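Local coordinates for protein putative aldehyde dehydrogenase AldY (PDB 4DNG) that probably oxidises aldehydes to carboxylates with NAD(+) as acceptor, and may help protect the cell against stress from ethanol and related compounds, at residues E106-I111 with F155-S160. Sequence-based numbering, arbitrary orientation.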
ATOM      1  N   GLU A 106       1.708  -5.520  29.285  1.00 66.47           N
ATOM      2  CA  GLU A 106       2.935  -6.222  28.900  1.00 70.67           C
ATOM      3  C   GLU A 106       3.243  -6.130  27.403  1.00 69.38           C
ATOM      4  O   GLU A 106       4.355  -5.750  27.022  1.00 75.12           O
ATOM      5  CB  GLU A 106       2.959  -7.656  29.425  1.00 73.35           C
ATOM      6  CG  GLU A 106       3.517  -7.698  30.847  1.00 88.88           C
ATOM      7  CD  GLU A 106       3.099  -8.920  31.636  1.00108.81           C
ATOM      8  OE1 GLU A 106       2.607  -9.898  31.035  1.00115.53           O
ATOM      9  OE2 GLU A 106       3.265  -8.901  32.873  1.00124.08           O
ATOM     10  N   GLN A 107       2.262  -6.423  26.555  1.00 66.10           N
ATOM     11  CA  GLN A 107       2.480  -6.343  25.101  1.00 62.82           C
ATOM     12  C   GLN A 107       2.876  -4.961  24.610  1.00 62.23           C
ATOM     13  O   GLN A 107       3.739  -4.841  23.749  1.00 70.61           O
ATOM     14  CB  GLN A 107       1.261  -6.825  24.361  1.00 65.24           C
ATOM     15  CG  GLN A 107       1.137  -8.337  24.329  1.00 79.34           C
ATOM     16  CD  GLN A 107      -0.128  -8.780  23.610  1.00 98.50           C
ATOM     17  OE1 GLN A 107      -0.333  -9.968  23.370  1.00105.09           O
ATOM     18  NE2 GLN A 107      -0.990  -7.819  23.262  1.00101.43           N
ATOM     19  N   THR A 108       2.242  -3.931  25.170  1.00 62.81           N
ATOM     20  CA  THR A 108       2.571  -2.509  24.947  1.00 56.41           C
ATOM     21  C   THR A 108       4.048  -2.181  25.260  1.00 61.20           C
ATOM     22  O   THR A 108       4.724  -1.511  24.482  1.00 64.87           O
ATOM     23  CB  THR A 108       1.604  -1.632  25.780  1.00 57.33           C
ATOM     24  OG1 THR A 108       0.253  -1.945  25.407  1.00 61.35           O
ATOM     25  CG2 THR A 108       1.833  -0.119  25.573  1.00 58.35           C
ATOM     26  N   ILE A 109       4.536  -2.681  26.390  1.00 63.38           N
ATOM     27  CA  ILE A 109       5.938  -2.609  26.760  1.00 67.46           C
ATOM     28  C   ILE A 109       6.827  -3.371  25.767  1.00 70.67           C
ATOM     29  O   ILE A 109       7.866  -2.857  25.311  1.00 69.08           O
ATOM     30  CB  ILE A 109       6.114  -3.158  28.186  1.00 74.80           C
ATOM     31  CG1 ILE A 109       5.538  -2.152  29.193  1.00 78.96           C
ATOM     32  CG2 ILE A 109       7.569  -3.520  28.475  1.00 74.51           C
ATOM     33  CD1 ILE A 109       5.105  -2.763  30.512  1.00 81.76           C
ATOM     34  N   ALA A 110       6.428  -4.597  25.435  1.00 69.01           N
ATOM     35  CA  ALA A 110       7.143  -5.354  24.408  1.00 73.54           C
ATOM     36  C   ALA A 110       7.325  -4.518  23.127  1.00 69.75           C
ATOM     37  O   ALA A 110       8.446  -4.374  22.631  1.00 73.55           O
ATOM     38  CB  ALA A 110       6.452  -6.680  24.118  1.00 67.78           C
ATOM     39  N   ILE A 111       6.241  -3.927  22.637  1.00 57.24           N
ATOM     40  CA  ILE A 111       6.303  -3.049  21.460  1.00 61.94           C
ATOM     41  C   ILE A 111       7.336  -1.913  21.612  1.00 69.32           C
ATOM     42  O   ILE A 111       8.098  -1.636  20.682  1.00 68.21           O
ATOM     43  CB  ILE A 111       4.918  -2.490  21.116  1.00 61.35           C
ATOM     44  CG1 ILE A 111       4.033  -3.594  20.554  1.00 62.76           C
ATOM     45  CG2 ILE A 111       5.010  -1.353  20.117  1.00 63.33           C
ATOM     46  CD1 ILE A 111       2.552  -3.333  20.734  1.00 62.73           C
ATOM     47  N   PHE A 155      -8.663  -3.668  23.213  1.00 72.64           N
ATOM     48  CA  PHE A 155      -7.195  -3.576  23.175  1.00 65.43           C
ATOM     49  C   PHE A 155      -6.690  -2.201  22.774  1.00 61.53           C
ATOM     50  O   PHE A 155      -5.747  -2.088  21.982  1.00 68.87           O
ATOM     51  CB  PHE A 155      -6.574  -4.676  22.296  1.00 72.87           C
ATOM     52  CG  PHE A 155      -6.973  -6.072  22.700  1.00 90.81           C
ATOM     53  CD1 PHE A 155      -6.446  -6.653  23.862  1.00 94.93           C
ATOM     54  CD2 PHE A 155      -7.883  -6.804  21.927  1.00 96.99           C
ATOM     55  CE1 PHE A 155      -6.815  -7.934  24.240  1.00101.32           C
ATOM     56  CE2 PHE A 155      -8.255  -8.085  22.300  1.00106.30           C
ATOM     57  CZ  PHE A 155      -7.718  -8.649  23.458  1.00108.91           C
ATOM     58  N   PRO A 156      -7.282  -1.142  23.352  1.00 61.49           N
ATOM     59  CA  PRO A 156      -6.934   0.245  22.977  1.00 55.33           C
ATOM     60  C   PRO A 156      -5.444   0.583  23.116  1.00 59.80           C
ATOM     61  O   PRO A 156      -4.885   1.217  22.234  1.00 71.08           O
ATOM     62  CB  PRO A 156      -7.742   1.085  23.984  1.00 53.09           C
ATOM     63  CG  PRO A 156      -7.977   0.156  25.142  1.00 54.08           C
ATOM     64  CD  PRO A 156      -8.250  -1.160  24.464  1.00 50.57           C
ATOM     65  N   MET A 157      -4.803   0.177  24.210  1.00 59.09           N
ATOM     66  CA  MET A 157      -3.448   0.635  24.491  1.00 52.00           C
ATOM     67  C   MET A 157      -2.416  -0.080  23.613  1.00 54.53           C
ATOM     68  O   MET A 157      -1.521   0.542  23.017  1.00 55.43           O
ATOM     69  CB  MET A 157      -3.109   0.458  25.965  1.00 53.41           C
ATOM     70  CG  MET A 157      -1.667   0.830  26.247  1.00 65.24           C
ATOM     71  SD  MET A 157      -1.179   0.859  27.969  1.00 71.28           S
ATOM     72  CE  MET A 157      -2.186   2.185  28.641  1.00 65.93           C
ATOM     73  N   ASN A 158      -2.559  -1.393  23.534  1.00 52.60           N
ATOM     74  CA  ASN A 158      -1.709  -2.203  22.705  1.00 55.19           C
ATOM     75  C   ASN A 158      -1.732  -1.721  21.243  1.00 56.00           C
ATOM     76  O   ASN A 158      -0.671  -1.466  20.655  1.00 58.64           O
ATOM     77  CB  ASN A 158      -2.160  -3.658  22.851  1.00 68.84           C
ATOM     78  CG  ASN A 158      -1.501  -4.585  21.869  1.00 86.56           C
ATOM     79  OD1 ASN A 158      -0.284  -4.741  21.868  1.00 96.70           O
ATOM     80  ND2 ASN A 158      -2.309  -5.228  21.033  1.00106.66           N
ATOM     81  N   LEU A 159      -2.929  -1.564  20.675  1.00 52.24           N
ATOM     82  CA  LEU A 159      -3.080  -1.210  19.261  1.00 60.68           C
ATOM     83  C   LEU A 159      -2.622   0.209  18.946  1.00 65.47           C
ATOM     84  O   LEU A 159      -1.977   0.424  17.939  1.00 76.65           O
ATOM     85  CB  LEU A 159      -4.533  -1.421  18.774  1.00 63.77           C
ATOM     86  CG  LEU A 159      -5.038  -2.873  18.697  1.00 69.18           C
ATOM     87  CD1 LEU A 159      -6.460  -2.957  18.158  1.00 69.13           C
ATOM     88  CD2 LEU A 159      -4.114  -3.773  17.878  1.00 65.38           C
ATOM     89  N   SER A 160      -2.984   1.166  19.797  1.00 57.62           N
ATOM     90  CA  SER A 160      -2.453   2.508  19.725  1.00 53.14           C
ATOM     91  C   SER A 160      -0.912   2.484  19.685  1.00 53.25           C
ATOM     92  O   SER A 160      -0.292   3.051  18.772  1.00 50.39           O
ATOM     93  CB  SER A 160      -2.959   3.345  20.919  1.00 53.97           C
ATOM     94  OG  SER A 160      -4.379   3.493  20.874  1.00 51.83           O
TER
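The side chain of N158 lies against the side chains of Q107 and I111, its CB beside OG1 of T108. A chi1 of 171° sets CG anti to the backbone N and nearer the other helix. OD1 is 3.4 Å from CD1 of I111, whose side chain crosses that of N158 at about a right angle, and 3.5 Å from NE2 of Q107. The Q107 and N158 amide planes are turned 46° from one another, so the two groups neither stack flat nor share a plane. T108 meets the second helix with both of its branches. OG1 lies 3.3 Å from CA of N158, while CG2 rests 3.7 Å from CG of M157 and also touches its sulphur. OG1 is hydrogen-bonded to the carbonyl oxygen of E104, one turn earlier in its own helix; towards M157 and N158 the hydroxyl therefore acts as a small packing surface. Replacing T108 by an alanine would probably open a gap beside CG of M157 and over CA of N158, and leave the E104 carbonyl without its hydroxyl partner. The CA atoms of T108 and N158 come within 4.8 Å, because the short, branched T108 meets N158 at its CA; the segment axes, 13° from parallel, approach to 8.7 Å. E104 adds a polar tie, its carboxylate accepting bonds from the backbone N of both M157 and N158 in the first turn of their helix. In this aldehyde dehydrogenase fold N158 lies about 7 Å, side chain to side chain, from the predicted active-site residue E253. Helix 98-118 runs beside the start of helix 156-169, the helix of a beta-alpha-beta crossover between parallel strands 135-150 and 173-177, while helices 83-94 and 183-196 pack against M157.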